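Local coordinates for sporulation inhibitor of replication protein SirA (PDB 4TPS) that inhibits the initiation of DNA replication during sporulation, forming a 1:1 complex with domain I of the initiator DnaA, at residues D84-R88 and T99-K103; H66-L71 and V124-V128. All coordinates share one frame. Residues are numbered along the deposited sequence.

Contact 1 of 2, residues D84-R88 and T99-K103; sequences DYIYR and TFMMK
Strand residues 86-88 and 99-103 run antiparallel. Their axes come within 4.7 Å at 169°. The register pairs I86 with M101, Y87 with F100 and R88 with T99. Y87-F100 is the hydrogen-bonded pair: Y87 N to F100 O and F100 N to Y87 O are both 2.8 Å. The flanking pairs are non-hydrogen-bonded: I86 CA to M101 CA and R88 CA to T99 CA are 4.5 Å each. M102 N donates to Y85 O at 3.1 Å. A CA-H...O contact joins I86 CA to F100 O at 3.2 Å. D84 (phi/psi 50/-102) and Y85 (-88/3) precede the strand. Their angles fit the centre of a type II' turn leading from strand 79-83 into strand 86-90.

I86, R88, T99 and M101 share one face. I86 CD1 meets M101 CE at 3.8 Å, I86 CG2 meets T99 CG2 at 3.9 Å, and R88 CD lies 3.3 Å from T99 OG1. R88 NH2 is hydrogen-bonded to H97 ND1. Y87 (chi1 m) and F100 (chi1 t) point to the other face, with their CB atoms 4.3 Å apart. M102, with chi1 p and an extended chain beyond it, puts CE 4.2 Å from Y87 CE1. Y85 (chi1 p) points CA-to-CB toward 99-103; Y85 CB lies 3.2 Å from M102 O and 4.2 Å from M102 CG. Helix 64-75 covers the Y87-F100 face, and Y87 OH is hydrogen-bonded to H68 ND1 and K72 NZ.

The pair belongs to the beta hairpin of strands 86-90 and 96-103. Backbone hydrogen bonds set its register, while apolar contacts on that face join it to the core.

Contact 2 of 2, residues H66-L71 and V124-V128; sequences HMHQRL and VLRKV
V128, V124 and M67 bury the most surface here, with R70 close behind. M67 is on helix 64-75, V124 and V128 on helix 116-128, and their side chains meet between the two. The axes of segments 66-71 and 124-128 approach to 10.5 Å and cross at 127°. The nearest CA pairs are R70-V124 at 6.7 Å and M67-V128 at 8.0 Å.

V124 has chi1 t and points toward the other helix. Its CG1 is a hub. It lies 3.8 Å from M67 CE, 3.8 Å from R70 CB and 4.1 Å from L71 CD2. M67 starts out sideways, but chi angles m, m, m fold its thioether into the gap. There M67 CE also meets L125 CD2 at 3.6 Å, and M67 SD meets V128 CG2 at 3.9 Å. V128 also has chi1 t. Its CG1 sits 3.8 Å from H66 CD2, and its CG2 is 4.1 Å from R70 NH1.

No direct hydrogen bond crosses the contact. Two waters bridge it instead. One lies 2.9 Å from H66 NE2 and donates to V128 O at 2.9 Å. The other accepts from R70 NH1 at 3.0 Å and donates to V124 O at 2.9 Å. R70 NH1 also approaches K127 O at 3.6 Å without bonding to it. The R70 side chain thus borders the apolar seam.

M67 and L71 also touch F100 of strand 96-103. This is helix-helix packing in an alpha+beta fold, with two helices side by side on one face of an antiparallel sheet.

How the contacts relate
The centres of the two contacts are 12 Å apart. Contact 1 is nested along the chain inside the loop closed by contact 2. The order is helix 64-75, strand 86-90, strand 96-103, helix 116-128. Contact 1 pairs two strands of the sheet; contact 2 joins the helices before and after them. They touch directly. Y87 OH and H68 ND1 are 2.7 Å apart, a probable hydrogen bond, and M102 SD packs 3.5 Å from M67 CB. Sheet and helices thus form one continuous core. The DnaA chain touches none of the four segments, so both contacts belong to the body of SirA away from that interface.

Contact 1 of 2, residues D84-R88 and T99-K103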
# COMPACT_ATOMS: atom_id res chain seq x y z
N ASP A 84 -21.07 12.84 9.66
CA ASP A 84 -19.69 13.31 9.47
C ASP A 84 -19.03 12.60 8.27
O ASP A 84 -19.33 12.91 7.13
CB ASP A 84 -18.89 13.14 10.75
CG ASP A 84 -17.52 13.86 10.68
OD1 ASP A 84 -17.22 14.66 9.76
OD2 ASP A 84 -16.77 13.65 11.61
N TYR A 85 -18.18 11.62 8.53
CA TYR A 85 -17.47 10.92 7.45
C TYR A 85 -18.17 9.72 6.84
O TYR A 85 -17.58 9.03 5.99
CB TYR A 85 -16.04 10.55 7.90
CG TYR A 85 -15.99 9.68 9.11
CD1 TYR A 85 -16.00 8.32 8.98
CD2 TYR A 85 -15.91 10.24 10.41
CE1 TYR A 85 -15.94 7.49 10.08
CE2 TYR A 85 -15.88 9.42 11.52
CZ TYR A 85 -15.88 8.04 11.34
OH TYR A 85 -15.83 7.16 12.37
N ILE A 86 -19.40 9.45 7.29
CA ILE A 86 -20.25 8.35 6.82
C ILE A 86 -21.37 8.92 5.99
O ILE A 86 -22.07 9.88 6.41
CB ILE A 86 -20.83 7.56 8.00
CG1 ILE A 86 -19.73 7.00 8.88
CG2 ILE A 86 -21.75 6.45 7.52
CD1 ILE A 86 -20.17 6.55 10.26
N TYR A 87 -21.55 8.34 4.79
CA TYR A 87 -22.69 8.60 3.92
C TYR A 87 -23.46 7.34 3.72
O TYR A 87 -22.90 6.31 3.51
CB TYR A 87 -22.25 9.18 2.57
CG TYR A 87 -21.75 10.62 2.63
CD1 TYR A 87 -20.53 10.93 3.18
CD2 TYR A 87 -22.51 11.67 2.12
CE1 TYR A 87 -20.08 12.23 3.22
CE2 TYR A 87 -22.06 12.97 2.15
CZ TYR A 87 -20.85 13.25 2.72
OH TYR A 87 -20.40 14.54 2.74
N ARG A 88 -24.78 7.43 3.77
CA ARG A 88 -25.63 6.27 3.61
C ARG A 88 -26.69 6.62 2.58
O ARG A 88 -27.31 7.68 2.68
CB ARG A 88 -26.26 5.88 5.00
CG ARG A 88 -27.36 4.83 4.97
CD ARG A 88 -26.87 3.47 4.71
NE ARG A 88 -27.79 2.40 5.11
CZ ARG A 88 -28.90 2.04 4.50
NH1 ARG A 88 -29.52 1.01 5.02
NH2 ARG A 88 -29.37 2.65 3.39
N THR A 99 -23.50 2.04 2.20
CA THR A 99 -22.79 2.85 3.18
C THR A 99 -21.40 3.12 2.71
O THR A 99 -20.73 2.19 2.29
CB THR A 99 -22.75 2.11 4.56
OG1 THR A 99 -24.07 1.65 4.92
CG2 THR A 99 -22.17 3.01 5.67
N PHE A 100 -20.98 4.38 2.86
CA PHE A 100 -19.63 4.88 2.47
C PHE A 100 -19.00 5.49 3.70
O PHE A 100 -19.62 6.37 4.34
CB PHE A 100 -19.80 5.91 1.36
CG PHE A 100 -18.52 6.61 0.92
CD1 PHE A 100 -18.05 7.71 1.62
CD2 PHE A 100 -17.85 6.19 -0.22
CE1 PHE A 100 -16.91 8.37 1.18
CE2 PHE A 100 -16.73 6.86 -0.62
CZ PHE A 100 -16.27 7.95 0.09
N MET A 101 -17.82 5.03 4.08
CA MET A 101 -17.10 5.58 5.22
C MET A 101 -15.69 6.00 4.77
O MET A 101 -14.96 5.20 4.20
CB MET A 101 -16.96 4.49 6.30
CG MET A 101 -18.30 3.84 6.67
SD MET A 101 -18.35 2.36 7.71
CE MET A 101 -18.84 3.19 9.25
N MET A 102 -15.29 7.23 5.04
CA MET A 102 -13.95 7.66 4.71
C MET A 102 -13.16 8.07 5.93
O MET A 102 -13.57 8.93 6.70
CB MET A 102 -13.98 8.75 3.61
CG MET A 102 -14.62 10.01 3.94
SD MET A 102 -14.54 11.11 2.50
CE MET A 102 -15.84 12.23 3.04
N LYS A 103 -11.96 7.50 6.05
CA LYS A 103 -11.08 7.79 7.18
C LYS A 103 -9.65 7.64 6.88
O LYS A 103 -9.23 6.52 6.56
CB LYS A 103 -11.42 6.88 8.39
CG LYS A 103 -10.90 7.37 9.73
CD LYS A 103 -11.31 6.38 10.81
CE LYS A 103 -10.62 6.64 12.14
NZ LYS A 103 -11.27 7.75 12.88

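Contact 2 of 2, residues H66-L71 and V124-V128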
# COMPACT_ATOMS: atom_id res chain seq x y z
N HIS A 66 -12.61 17.47 -0.42
CA HIS A 66 -12.93 17.27 -1.83
C HIS A 66 -14.03 16.20 -1.98
O HIS A 66 -14.98 16.38 -2.71
CB HIS A 66 -11.64 16.91 -2.57
CG HIS A 66 -11.76 16.84 -4.06
ND1 HIS A 66 -12.49 17.73 -4.82
CD2 HIS A 66 -11.19 16.00 -4.95
CE1 HIS A 66 -12.40 17.41 -6.09
NE2 HIS A 66 -11.59 16.37 -6.21
N MET A 67 -13.86 15.11 -1.26
CA MET A 67 -14.87 14.01 -1.31
C MET A 67 -16.22 14.52 -0.83
O MET A 67 -17.24 14.20 -1.44
CB MET A 67 -14.41 12.80 -0.52
CG MET A 67 -13.36 11.97 -1.19
SD MET A 67 -13.81 11.47 -2.86
CE MET A 67 -15.33 10.68 -2.52
N HIS A 68 -16.24 15.25 0.30
CA HIS A 68 -17.49 15.74 0.84
C HIS A 68 -18.21 16.57 -0.22
O HIS A 68 -19.42 16.42 -0.44
CB HIS A 68 -17.30 16.63 2.04
CG HIS A 68 -17.08 15.91 3.32
ND1 HIS A 68 -17.99 15.02 3.83
CD2 HIS A 68 -16.12 16.05 4.26
CE1 HIS A 68 -17.57 14.59 5.01
NE2 HIS A 68 -16.45 15.22 5.30
N GLN A 69 -17.47 17.48 -0.87
CA GLN A 69 -18.08 18.34 -1.88
C GLN A 69 -18.67 17.55 -3.04
O GLN A 69 -19.82 17.79 -3.46
CB GLN A 69 -17.08 19.35 -2.33
CG GLN A 69 -16.68 20.27 -1.16
CD GLN A 69 -15.48 21.18 -1.43
OE1 GLN A 69 -14.55 20.83 -2.16
NE2 GLN A 69 -15.48 22.36 -0.78
N ARG A 70 -17.88 16.63 -3.56
CA ARG A 70 -18.32 15.81 -4.66
C ARG A 70 -19.50 14.89 -4.33
O ARG A 70 -20.45 14.74 -5.16
CB ARG A 70 -17.14 14.99 -5.21
CG ARG A 70 -16.04 15.81 -5.86
CD ARG A 70 -16.54 16.40 -7.18
NE ARG A 70 -15.51 17.16 -7.91
CZ ARG A 70 -14.73 16.67 -8.87
NH1 ARG A 70 -14.81 15.40 -9.26
NH2 ARG A 70 -13.85 17.48 -9.47
N LEU A 71 -19.46 14.33 -3.15
CA LEU A 71 -20.59 13.49 -2.69
C LEU A 71 -21.88 14.28 -2.54
O LEU A 71 -22.94 13.85 -3.01
CB LEU A 71 -20.23 12.81 -1.37
CG LEU A 71 -19.19 11.68 -1.48
CD1 LEU A 71 -18.60 11.41 -0.10
CD2 LEU A 71 -19.82 10.43 -2.07
N VAL A 124 -18.39 8.59 -8.16
CA VAL A 124 -17.80 9.80 -7.59
C VAL A 124 -16.26 9.61 -7.49
O VAL A 124 -15.48 10.44 -7.95
CB VAL A 124 -18.40 10.08 -6.23
CG1 VAL A 124 -17.68 11.19 -5.49
CG2 VAL A 124 -19.90 10.41 -6.36
N LEU A 125 -15.85 8.49 -6.97
CA LEU A 125 -14.42 8.16 -6.78
C LEU A 125 -13.63 8.17 -8.09
O LEU A 125 -12.58 8.77 -8.17
CB LEU A 125 -14.27 6.78 -6.07
CG LEU A 125 -14.73 6.78 -4.60
CD1 LEU A 125 -14.73 5.36 -4.07
CD2 LEU A 125 -13.87 7.62 -3.74
N ARG A 126 -14.17 7.56 -9.13
CA ARG A 126 -13.46 7.42 -10.37
C ARG A 126 -13.34 8.79 -11.06
O ARG A 126 -12.43 8.96 -11.84
CB ARG A 126 -14.04 6.33 -11.26
CG ARG A 126 -15.29 6.70 -12.02
CD ARG A 126 -15.93 5.46 -12.63
NE ARG A 126 -16.93 5.91 -13.59
CZ ARG A 126 -16.90 5.69 -14.90
NH1 ARG A 126 -15.93 4.97 -15.49
NH2 ARG A 126 -17.87 6.18 -15.65
N LYS A 127 -14.24 9.73 -10.77
CA LYS A 127 -14.09 11.08 -11.30
C LYS A 127 -13.12 11.96 -10.48
O LYS A 127 -12.66 13.00 -10.92
CB LYS A 127 -15.48 11.71 -11.40
CG LYS A 127 -16.35 11.04 -12.47
CD LYS A 127 -17.75 11.60 -12.42
CE LYS A 127 -18.69 10.92 -13.40
NZ LYS A 127 -20.15 11.04 -13.02
N VAL A 128 -12.80 11.55 -9.27
CA VAL A 128 -11.83 12.22 -8.46
C VAL A 128 -10.42 11.78 -8.83
O VAL A 128 -9.51 12.61 -8.90
CB VAL A 128 -12.11 11.95 -6.99
CG1 VAL A 128 -10.93 12.36 -6.08
CG2 VAL A 128 -13.38 12.70 -6.58
O HOH W 1 -10.10 15.37 -8.47
O HOH W 2 -16.57 13.10 -8.31